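D-alanyl-D-alanine carboxypeptidase (Enterococcus faecalis V583, PDB 5ZHF) cleaves the C-terminal D-alanine from peptidoglycan pentapeptides ending in D-Ala-D-Ala, as a zinc-dependent carboxypeptidase associated with vancomycin resistance. Local coordinates at residues A[101-106]-A[131-136]; A[137-142]-A[191-196]; A[41-46]-A[214-219]. All blocks are in the same frame, centred on the assembly; numbering follows the deposited sequence.

Interaction 1: residues A[101-106]-A[131-136]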
loop_
_atom_site.group_PDB
_atom_site.type_symbol
_atom_site.label_atom_id
_atom_site.label_comp_id
_atom_site.label_asym_id
_atom_site.label_seq_id
_atom_site.Cartn_x
_atom_site.Cartn_y
_atom_site.Cartn_z
ATOM N N GLU A 101 -14.882 6.684 -5.604
ATOM C CA GLU A 101 -14.686 7.719 -6.640
ATOM C C GLU A 101 -13.219 8.155 -6.741
ATOM O O GLU A 101 -12.738 8.368 -7.846
ATOM C CB GLU A 101 -15.609 8.934 -6.436
ATOM C CG GLU A 101 -15.426 10.098 -7.429
ATOM C CD GLU A 101 -15.584 9.731 -8.914
ATOM O OE1 GLU A 101 -16.221 8.696 -9.231
ATOM O OE2 GLU A 101 -15.092 10.503 -9.779
ATOM N N LYS A 102 -12.525 8.306 -5.606
ATOM C CA LYS A 102 -11.100 8.692 -5.650
ATOM C C LYS A 102 -10.285 7.626 -6.381
ATOM O O LYS A 102 -9.458 7.956 -7.267
ATOM C CB LYS A 102 -10.528 8.958 -4.249
ATOM C CG LYS A 102 -9.053 9.388 -4.206
ATOM C CD LYS A 102 -8.780 10.631 -5.060
ATOM C CE LYS A 102 -7.586 11.472 -4.618
ATOM N NZ LYS A 102 -7.805 12.930 -4.906
ATOM N N GLN A 103 -10.543 6.366 -6.056
ATOM C CA GLN A 103 -9.846 5.253 -6.689
ATOM C C GLN A 103 -10.076 5.248 -8.206
ATOM O O GLN A 103 -9.120 5.069 -8.967
ATOM C CB GLN A 103 -10.262 3.902 -6.089
ATOM C CG GLN A 103 -9.417 2.723 -6.540
ATOM C CD GLN A 103 -7.946 2.800 -6.140
ATOM O OE1 GLN A 103 -7.579 3.477 -5.183
ATOM N NE2 GLN A 103 -7.098 2.076 -6.873
ATOM N N GLN A 104 -11.332 5.446 -8.617
ATOM C CA GLN A 104 -11.679 5.549 -10.050
ATOM C C GLN A 104 -10.886 6.673 -10.725
ATOM O O GLN A 104 -10.357 6.499 -11.818
ATOM C CB GLN A 104 -13.187 5.807 -10.237
ATOM C CG GLN A 104 -13.640 5.759 -11.692
ATOM C CD GLN A 104 -13.604 4.354 -12.224
ATOM O OE1 GLN A 104 -14.388 3.512 -11.790
ATOM N NE2 GLN A 104 -12.656 4.068 -13.116
ATOM N N GLU A 105 -10.806 7.824 -10.075
ATOM C CA GLU A 105 -10.106 8.979 -10.645
ATOM C C GLU A 105 -8.603 8.726 -10.798
ATOM O O GLU A 105 -8.001 9.102 -11.814
ATOM C CB GLU A 105 -10.356 10.229 -9.796
ATOM C CG GLU A 105 -11.798 10.706 -9.874
ATOM C CD GLU A 105 -12.139 11.831 -8.914
ATOM O OE1 GLU A 105 -11.227 12.373 -8.254
ATOM O OE2 GLU A 105 -13.339 12.180 -8.836
ATOM N N ILE A 106 -8.026 8.106 -9.794
ATOM C CA ILE A 106 -6.631 7.778 -9.852
ATOM C C ILE A 106 -6.400 6.765 -10.958
ATOM O O ILE A 106 -5.475 6.889 -11.679
ATOM C CB ILE A 106 -6.098 7.306 -8.497
ATOM C CG1 ILE A 106 -6.142 8.466 -7.540
ATOM C CG2 ILE A 106 -4.690 6.769 -8.626
ATOM C CD1 ILE A 106 -5.677 8.146 -6.157
ATOM N N TRP A 131 -0.591 -1.128 -11.939
ATOM C CA TRP A 131 -0.243 -0.065 -10.991
ATOM C C TRP A 131 -1.357 0.376 -10.057
ATOM O O TRP A 131 -1.109 0.624 -8.877
ATOM C CB TRP A 131 0.225 1.183 -11.758
ATOM C CG TRP A 131 1.451 0.958 -12.597
ATOM C CD1 TRP A 131 1.482 0.786 -13.947
ATOM C CD2 TRP A 131 2.814 0.888 -12.152
ATOM N NE1 TRP A 131 2.778 0.610 -14.373
ATOM C CE2 TRP A 131 3.613 0.658 -13.293
ATOM C CE3 TRP A 131 3.436 0.970 -10.895
ATOM C CZ2 TRP A 131 5.014 0.546 -13.221
ATOM C CZ3 TRP A 131 4.818 0.842 -10.819
ATOM C CH2 TRP A 131 5.591 0.632 -11.988
ATOM N N VAL A 132 -2.573 0.514 -10.581
ATOM C CA VAL A 132 -3.697 1.085 -9.842
ATOM C C VAL A 132 -4.856 0.114 -9.970
ATOM O O VAL A 132 -5.256 -0.236 -11.079
ATOM C CB VAL A 132 -4.127 2.453 -10.408
ATOM C CG1 VAL A 132 -5.272 3.055 -9.585
ATOM C CG2 VAL A 132 -2.948 3.432 -10.463
ATOM N N ALA A 133 -5.418 -0.278 -8.834
ATOM C CA ALA A 133 -6.461 -1.292 -8.802
ATOM C C ALA A 133 -7.813 -0.727 -9.243
ATOM O O ALA A 133 -8.087 0.476 -9.063
ATOM C CB ALA A 133 -6.538 -1.875 -7.404
ATOM N N VAL A 134 -8.672 -1.572 -9.824
ATOM C CA VAL A 134 -10.021 -1.113 -10.171
ATOM C C VAL A 134 -10.752 -0.842 -8.864
ATOM O O VAL A 134 -10.509 -1.538 -7.867
ATOM C CB VAL A 134 -10.840 -2.086 -11.085
ATOM C CG1 VAL A 134 -10.064 -2.448 -12.355
ATOM C CG2 VAL A 134 -11.293 -3.332 -10.353
ATOM N N PRO A 135 -11.645 0.154 -8.852
ATOM C CA PRO A 135 -12.365 0.394 -7.601
ATOM C C PRO A 135 -13.027 -0.860 -7.035
ATOM O O PRO A 135 -13.575 -1.692 -7.774
ATOM C CB PRO A 135 -13.392 1.461 -7.990
ATOM C CG PRO A 135 -12.756 2.171 -9.123
ATOM C CD PRO A 135 -12.075 1.097 -9.901
ATOM N N GLY A 136 -12.914 -1.005 -5.721
ATOM C CA GLY A 136 -13.347 -2.199 -5.010
ATOM C C GLY A 136 -12.267 -3.215 -4.757
ATOM O O GLY A 136 -12.485 -4.139 -3.981
#
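Gln-103 leaves helix 100-116 pointing at the 131-136 loop and does most of the work here. From CB the chain runs to CG, set anti to the backbone N (chi1 -171°), and that methylene lies 3.9 Å from Pro-135 CA, with the carbonyl oxygen of Ala-133 also close by. The bend at chi2 (63°) turns CD to run along the loop, and the Gln-103 and Val-132 side chains lie alongside, pointing opposite ways. At the tip, Gln-103 NE2 donates to Ala-133 O at 2.9 Å. The bond is almost straight at the hydrogen (178°), and the oxygen lies in the plane of the amide, while the donor is tilted moderately from the carbonyl plane. The same NE2 touches Val-132 CG1 at 3.4 Å. The other branch of the amide, OE1, accepts from Arg-98 and, weakly, from the hydroxyl of Ser-138, which together fix which way the amide is turned.

Ile-106 and Val-132 add an apolar touch, Ile-106 CG2 meeting Val-132 CG1 at 3.9 Å with the two side chains crossing at about a right angle. At the Pro-135 end a ring carbon meets an amide oxygen: Pro-135 CG lies 3.4 Å from Gln-104 OE1, while Gln-104 NE2 turns to Asp-108 on the next turn of the helix.

Gln-103, Trp-131, Val-132 and Ala-133 all bind substrate, consistent with this helix-to-loop contact forming part of the wall of the peptidoglycan-peptide pocket beside the zinc site of an M15B peptidase.

Interaction 2: residues A[137-142]-A[191-196]. With ZN (zinc ion), chain C.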
loop_
_atom_site.group_PDB
_atom_site.type_symbol
_atom_site.label_atom_id
_atom_site.label_comp_id
_atom_site.label_asym_id
_atom_site.label_seq_id
_atom_site.Cartn_x
_atom_site.Cartn_y
_atom_site.Cartn_z
ATOM N N THR A 137 -11.099 -3.071 -5.406
ATOM C CA THR A 137 -10.017 -4.015 -5.257
ATOM C C THR A 137 -8.721 -3.367 -4.790
ATOM O O THR A 137 -7.691 -4.019 -4.831
ATOM C CB THR A 137 -9.751 -4.783 -6.577
ATOM O OG1 THR A 137 -9.271 -3.891 -7.596
ATOM C CG2 THR A 137 -11.023 -5.437 -7.062
ATOM N N SER A 138 -8.780 -2.113 -4.303
ATOM C CA SER A 138 -7.591 -1.444 -3.767
ATOM C C SER A 138 -7.534 -1.601 -2.264
ATOM O O SER A 138 -8.525 -1.361 -1.584
ATOM C CB SER A 138 -7.624 0.059 -4.038
ATOM O OG SER A 138 -6.458 0.653 -3.473
ATOM N N GLU A 139 -6.355 -1.915 -1.736
ATOM C CA GLU A 139 -6.139 -1.863 -0.317
ATOM C C GLU A 139 -6.361 -0.462 0.235
ATOM O O GLU A 139 -6.602 -0.315 1.422
ATOM C CB GLU A 139 -4.725 -2.279 0.064
ATOM C CG GLU A 139 -4.410 -3.732 -0.151
ATOM C CD GLU A 139 -3.069 -4.115 0.416
ATOM O OE1 GLU A 139 -2.126 -3.280 0.427
ATOM O OE2 GLU A 139 -2.944 -5.265 0.875
ATOM N N HIS A 140 -6.233 0.572 -0.588
ATOM C CA HIS A 140 -6.482 1.914 -0.086
ATOM C C HIS A 140 -7.904 2.099 0.389
ATOM O O HIS A 140 -8.161 2.919 1.250
ATOM C CB HIS A 140 -6.091 2.985 -1.085
ATOM C CG HIS A 140 -4.610 3.140 -1.231
ATOM N ND1 HIS A 140 -3.873 3.952 -0.396
ATOM C CD2 HIS A 140 -3.727 2.576 -2.093
ATOM C CE1 HIS A 140 -2.596 3.886 -0.739
ATOM N NE2 HIS A 140 -2.477 3.061 -1.763
ATOM N N GLN A 141 -8.826 1.319 -0.140
ATOM C CA GLN A 141 -10.205 1.404 0.304
ATOM C C GLN A 141 -10.469 0.681 1.644
ATOM O O GLN A 141 -11.570 0.782 2.194
ATOM C CB GLN A 141 -11.117 0.901 -0.799
ATOM C CG GLN A 141 -11.022 1.718 -2.071
ATOM C CD GLN A 141 -11.845 1.136 -3.180
ATOM O OE1 GLN A 141 -11.314 0.431 -4.052
ATOM N NE2 GLN A 141 -13.174 1.374 -3.133
ATOM N N LEU A 142 -9.477 -0.029 2.170
ATOM C CA LEU A 142 -9.573 -0.596 3.518
ATOM C C LEU A 142 -9.243 0.383 4.611
ATOM O O LEU A 142 -9.683 0.206 5.752
ATOM C CB LEU A 142 -8.622 -1.775 3.692
ATOM C CG LEU A 142 -8.874 -3.021 2.857
ATOM C CD1 LEU A 142 -7.649 -3.934 2.857
ATOM C CD2 LEU A 142 -10.109 -3.721 3.392
ATOM N N PRO A 191 7.423 0.715 -4.405
ATOM C CA PRO A 191 8.179 0.741 -3.145
ATOM C C PRO A 191 7.649 1.714 -2.093
ATOM O O PRO A 191 8.154 1.739 -0.976
ATOM C CB PRO A 191 9.600 1.143 -3.593
ATOM C CG PRO A 191 9.391 1.867 -4.867
ATOM C CD PRO A 191 8.258 1.163 -5.546
ATOM N N TRP A 192 6.643 2.512 -2.481
ATOM C CA TRP A 192 5.888 3.399 -1.589
ATOM C C TRP A 192 4.710 2.738 -0.856
ATOM O O TRP A 192 4.255 3.287 0.146
ATOM C CB TRP A 192 5.329 4.594 -2.385
ATOM C CG TRP A 192 4.598 4.203 -3.601
ATOM C CD1 TRP A 192 3.281 3.861 -3.705
ATOM C CD2 TRP A 192 5.140 4.076 -4.930
ATOM N NE1 TRP A 192 2.981 3.532 -4.987
ATOM C CE2 TRP A 192 4.100 3.650 -5.764
ATOM C CE3 TRP A 192 6.406 4.273 -5.483
ATOM C CZ2 TRP A 192 4.276 3.441 -7.140
ATOM C CZ3 TRP A 192 6.583 4.050 -6.848
ATOM C CH2 TRP A 192 5.523 3.658 -7.656
ATOM N N HIS A 193 4.193 1.617 -1.363
ATOM C CA HIS A 193 2.879 1.110 -0.890
ATOM C C HIS A 193 3.071 0.074 0.240
ATOM O O HIS A 193 3.549 -1.037 -0.000
ATOM C CB HIS A 193 2.070 0.528 -2.040
ATOM C CG HIS A 193 0.719 0.032 -1.640
ATOM N ND1 HIS A 193 -0.452 0.663 -2.002
ATOM C CD2 HIS A 193 0.359 -1.042 -0.901
ATOM C CE1 HIS A 193 -1.477 -0.019 -1.518
ATOM N NE2 HIS A 193 -1.011 -1.071 -0.864
ATOM N N TYR A 194 2.704 0.479 1.459
ATOM C CA TYR A 194 2.837 -0.317 2.683
ATOM C C TYR A 194 1.461 -0.668 3.273
ATOM O O TYR A 194 0.555 0.176 3.329
ATOM C CB TYR A 194 3.779 0.378 3.692
ATOM C CG TYR A 194 5.200 0.082 3.276
ATOM C CD1 TYR A 194 5.788 0.738 2.196
ATOM C CD2 TYR A 194 5.923 -0.956 3.878
ATOM C CE1 TYR A 194 7.082 0.405 1.768
ATOM C CE2 TYR A 194 7.192 -1.299 3.456
ATOM C CZ TYR A 194 7.770 -0.638 2.384
ATOM O OH TYR A 194 9.024 -1.044 1.990
ATOM N N ARG A 195 1.326 -1.937 3.680
ATOM C CA ARG A 195 0.051 -2.521 4.149
ATOM C C ARG A 195 0.235 -2.978 5.574
ATOM O O ARG A 195 1.211 -3.676 5.884
ATOM C CB ARG A 195 -0.324 -3.710 3.255
ATOM C CG ARG A 195 -1.349 -4.696 3.804
ATOM C CD ARG A 195 -2.704 -4.074 4.100
ATOM N NE ARG A 195 -3.452 -5.025 4.914
ATOM C CZ ARG A 195 -4.220 -6.001 4.476
ATOM N NH1 ARG A 195 -4.477 -6.163 3.180
ATOM N NH2 ARG A 195 -4.794 -6.811 5.375
ATOM N N TYR A 196 -0.690 -2.583 6.447
ATOM C CA TYR A 196 -0.680 -3.061 7.813
ATOM C C TYR A 196 -1.295 -4.467 7.880
ATOM O O TYR A 196 -2.454 -4.660 7.495
ATOM C CB TYR A 196 -1.479 -2.158 8.731
ATOM C CG TYR A 196 -1.385 -2.608 10.174
ATOM C CD1 TYR A 196 -0.249 -2.348 10.933
ATOM C CD2 TYR A 196 -2.418 -3.361 10.758
ATOM C CE1 TYR A 196 -0.153 -2.765 12.255
ATOM C CE2 TYR A 196 -2.330 -3.784 12.080
ATOM C CZ TYR A 196 -1.213 -3.497 12.820
ATOM O OH TYR A 196 -1.124 -3.894 14.139
HETATM ZN ZN ZN C . -0.730 2.482 -2.786
HETATM O O HOH W 1 -0.146 2.486 -4.926
#
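His-140 and His-193 reach toward each other tip to tip, with the zinc ion between them. His-140 gives NE2 (2.1 Å to zinc) and His-193 gives ND1 (2.0 Å to zinc). The rings stand nearly perpendicular, their planes at 84°. Asp-147 of strand 145-150 is the third protein ligand. The opposite nitrogens are held as well: His-140 ND1 is hydrogen-bonded to Gly-96 O, and His-193 NE2 donates to Glu-139 OE1 at 2.8 Å. That carboxylate lies nearly coplanar with the imidazole and takes the N-H on its anti side, a second-shell His-carboxylate bond that fixes the rotation of a zinc ligand and would be expected to make its ring a stronger donor to the metal.

The Glu-139 end is the tight part, buried throughout. With CG anti to its own carbonyl carbon (chi1 -69°), Glu-139 extends across Arg-195 at about a right angle, and OE2 packs 3.4 Å from Arg-195 CG. Arg-195 NH1 closes a salt bridge to OE2 at 2.9 Å, coming from above the carboxylate plane; Arg-176 is a second cation on the same oxygen. Leu-142 CD1 lies over one face of the guanidinium, 3.9 Å from NH1.

Two histidines and an aspartate around one zinc are the metal site of the M15 peptidases, here drawn from a 3-10 turn and the adjacent strands 145-150 and 193-196. Ser-138, a substrate-binding residue just before that 3-10 turn, makes an ST turn, its OG accepting from His-140 N.

On the Trp-192 side of the zinc the contact is looser: water 1 is a ligand of the metal and accepts a long bond, 3.3 Å, from Trp-192 NE1. Glu-190, the inferred proton donor/acceptor, lies near His-193 here.

Interaction 3: residues A[41-46]-A[214-219]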
loop_
_atom_site.group_PDB
_atom_site.type_symbol
_atom_site.label_atom_id
_atom_site.label_comp_id
_atom_site.label_asym_id
_atom_site.label_seq_id
_atom_site.Cartn_x
_atom_site.Cartn_y
_atom_site.Cartn_z
ATOM N N TRP A 41 -8.649 -9.825 11.493
ATOM C CA TRP A 41 -9.064 -8.592 10.827
ATOM C C TRP A 41 -7.940 -7.967 9.989
ATOM O O TRP A 41 -8.205 -7.501 8.901
ATOM C CB TRP A 41 -9.579 -7.554 11.845
ATOM C CG TRP A 41 -8.510 -7.016 12.709
ATOM C CD1 TRP A 41 -8.010 -7.577 13.829
ATOM C CD2 TRP A 41 -7.768 -5.811 12.499
ATOM N NE1 TRP A 41 -7.001 -6.822 14.337
ATOM C CE2 TRP A 41 -6.822 -5.725 13.535
ATOM C CE3 TRP A 41 -7.802 -4.813 11.528
ATOM C CZ2 TRP A 41 -5.928 -4.657 13.657
ATOM C CZ3 TRP A 41 -6.905 -3.750 11.651
ATOM C CH2 TRP A 41 -5.979 -3.696 12.687
ATOM N N SER A 42 -6.711 -8.046 10.474
ATOM C CA SER A 42 -5.579 -7.325 9.836
ATOM C C SER A 42 -5.001 -8.119 8.671
ATOM O O SER A 42 -4.114 -7.636 7.954
ATOM C CB SER A 42 -4.498 -6.987 10.853
ATOM O OG SER A 42 -3.879 -8.133 11.424
ATOM N N LEU A 43 -5.492 -9.341 8.485
ATOM C CA LEU A 43 -4.997 -10.215 7.425
ATOM C C LEU A 43 -5.958 -10.311 6.242
ATOM O O LEU A 43 -5.747 -11.146 5.346
ATOM C CB LEU A 43 -4.713 -11.611 7.987
ATOM C CG LEU A 43 -3.448 -11.771 8.806
ATOM C CD1 LEU A 43 -3.367 -13.218 9.292
ATOM C CD2 LEU A 43 -2.210 -11.406 7.998
ATOM N N ILE A 44 -6.980 -9.457 6.200
ATOM C CA ILE A 44 -7.906 -9.427 5.096
ATOM C C ILE A 44 -7.192 -9.265 3.737
ATOM O O ILE A 44 -6.291 -8.439 3.599
ATOM C CB ILE A 44 -9.021 -8.369 5.285
ATOM C CG1 ILE A 44 -10.093 -8.546 4.203
ATOM C CG2 ILE A 44 -8.461 -6.949 5.323
ATOM C CD1 ILE A 44 -11.340 -7.700 4.419
ATOM N N LEU A 45 -7.541 -10.127 2.789
ATOM C CA LEU A 45 -6.955 -10.103 1.467
ATOM C C LEU A 45 -7.814 -9.302 0.507
ATOM O O LEU A 45 -8.983 -9.636 0.272
ATOM C CB LEU A 45 -6.757 -11.537 0.966
ATOM C CG LEU A 45 -6.034 -11.678 -0.379
ATOM C CD1 LEU A 45 -4.664 -11.005 -0.345
ATOM C CD2 LEU A 45 -5.885 -13.145 -0.767
ATOM N N VAL A 46 -7.237 -8.225 -0.057
ATOM C CA VAL A 46 -7.891 -7.426 -1.089
ATOM C C VAL A 46 -6.966 -7.362 -2.299
ATOM O O VAL A 46 -5.828 -6.907 -2.206
ATOM C CB VAL A 46 -8.260 -5.998 -0.611
ATOM C CG1 VAL A 46 -8.802 -5.150 -1.755
ATOM C CG2 VAL A 46 -9.290 -6.103 0.503
ATOM N N GLU A 214 1.024 -15.417 -0.679
ATOM C CA GLU A 214 1.797 -16.630 -0.328
ATOM C C GLU A 214 1.647 -16.973 1.136
ATOM O O GLU A 214 1.436 -18.144 1.489
ATOM C CB GLU A 214 3.287 -16.431 -0.611
ATOM C CG GLU A 214 3.656 -16.387 -2.068
ATOM C CD GLU A 214 5.136 -16.093 -2.269
ATOM O OE1 GLU A 214 5.602 -15.038 -1.801
ATOM O OE2 GLU A 214 5.843 -16.916 -2.884
ATOM N N TYR A 215 1.755 -15.948 1.991
ATOM C CA TYR A 215 1.619 -16.137 3.427
ATOM C C TYR A 215 0.265 -16.750 3.773
ATOM O O TYR A 215 0.184 -17.722 4.545
ATOM C CB TYR A 215 1.782 -14.804 4.158
ATOM C CG TYR A 215 1.669 -14.911 5.654
ATOM C CD1 TYR A 215 2.692 -15.484 6.401
ATOM C CD2 TYR A 215 0.542 -14.447 6.324
ATOM C CE1 TYR A 215 2.604 -15.571 7.769
ATOM C CE2 TYR A 215 0.441 -14.550 7.696
ATOM C CZ TYR A 215 1.483 -15.097 8.407
ATOM O OH TYR A 215 1.427 -15.198 9.765
ATOM N N LEU A 216 -0.788 -16.169 3.216
ATOM C CA LEU A 216 -2.145 -16.634 3.472
ATOM C C LEU A 216 -2.368 -18.033 2.916
ATOM O O LEU A 216 -2.980 -18.852 3.585
ATOM C CB LEU A 216 -3.189 -15.672 2.918
ATOM C CG LEU A 216 -3.176 -14.303 3.610
ATOM C CD1 LEU A 216 -4.119 -13.349 2.899
ATOM C CD2 LEU A 216 -3.481 -14.411 5.106
ATOM N N ASN A 217 -1.860 -18.295 1.711
ATOM C CA ASN A 217 -1.967 -19.627 1.094
ATOM C C ASN A 217 -1.273 -20.674 1.971
ATOM O O ASN A 217 -1.853 -21.728 2.249
ATOM C CB ASN A 217 -1.396 -19.616 -0.334
ATOM C CG ASN A 217 -1.521 -20.967 -1.034
ATOM O OD1 ASN A 217 -2.623 -21.405 -1.364
ATOM N ND2 ASN A 217 -0.393 -21.625 -1.264
ATOM N N THR A 218 -0.063 -20.373 2.437
ATOM C CA THR A 218 0.712 -21.296 3.283
ATOM C C THR A 218 0.056 -21.579 4.632
ATOM O O THR A 218 0.219 -22.671 5.159
ATOM C CB THR A 218 2.164 -20.809 3.483
ATOM O OG1 THR A 218 2.802 -20.717 2.206
ATOM C CG2 THR A 218 2.976 -21.770 4.369
ATOM N N GLU A 219 -0.690 -20.619 5.177
ATOM C CA GLU A 219 -1.533 -20.876 6.359
ATOM C C GLU A 219 -2.742 -21.806 6.099
ATOM O O GLU A 219 -3.364 -22.271 7.054
ATOM C CB GLU A 219 -2.022 -19.560 6.980
ATOM C CG GLU A 219 -0.941 -18.780 7.716
ATOM C CD GLU A 219 -1.501 -17.952 8.857
ATOM O OE1 GLU A 219 -2.468 -17.189 8.630
ATOM O OE2 GLU A 219 -0.972 -18.070 9.983
#
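Leu-216 rests its CD1 methyl against both the carbonyl of Leu-43 and the side chain of Leu-45. The methyl lies 3.7 Å from Leu-43 O and the same 3.7 Å from Leu-45 CB, and all four side-chain carbons of Leu-45 come within about 4 Å of it. The Leu-45 and Leu-216 side chains run antiparallel, with the methyl against the whole of Leu-45. Leu-45 has CG anti to its backbone N (chi1 -175°), which keeps CG 4.1 Å from Leu-216 CD1. The second methyl, Leu-216 CD2, rests 4.2 Å from Leu-43 CB.

Leu-43 reaches Tyr-215 and Glu-219 with its two methyls. Its CD2 meets Tyr-215 at CE2, 4.1 Å away, the side chains crossing at about a right angle. The other methyl, CD1, is 4.1 Å from Glu-219 OE1, a marginal touch from a poorly ordered, exposed residue. Apolar groups thus carry the contact between the two segments.

Around this patch Leu-43 and Tyr-215 both press on Ala-201 of helix 199-208, and Leu-45 also touches Leu-212 and Glu-213 at the start of helix 212-218. The N-terminal segment therefore lies against both C-terminal helices, while Ser-42 O and Ile-44 O accept from Arg-195 of strand 193-196 and tie it to the central sheet.

Overall arrangement
Interaction 1 closes first within the peptidase family region and interaction 2 follows it in series, while interaction 3 spans both by joining the two ends of the modelled chain. Interactions 1 and 2, with centres 12 Å apart, share the loop between helix 121-128 and strand 145-150: residues 131-133 bind substrate and 137-142 carry on to the zinc. Gly-136 and Gln-141 stitch the two halves together. Interaction 3 lies 14 Å from interaction 2, centre to centre, and 22 Å from interaction 1. Arg-195 connects it to the metal site, since its guanidinium serves both Glu-139 and the backbone of 41-46. Pocket, zinc site and terminal packing thus follow one another across the fold.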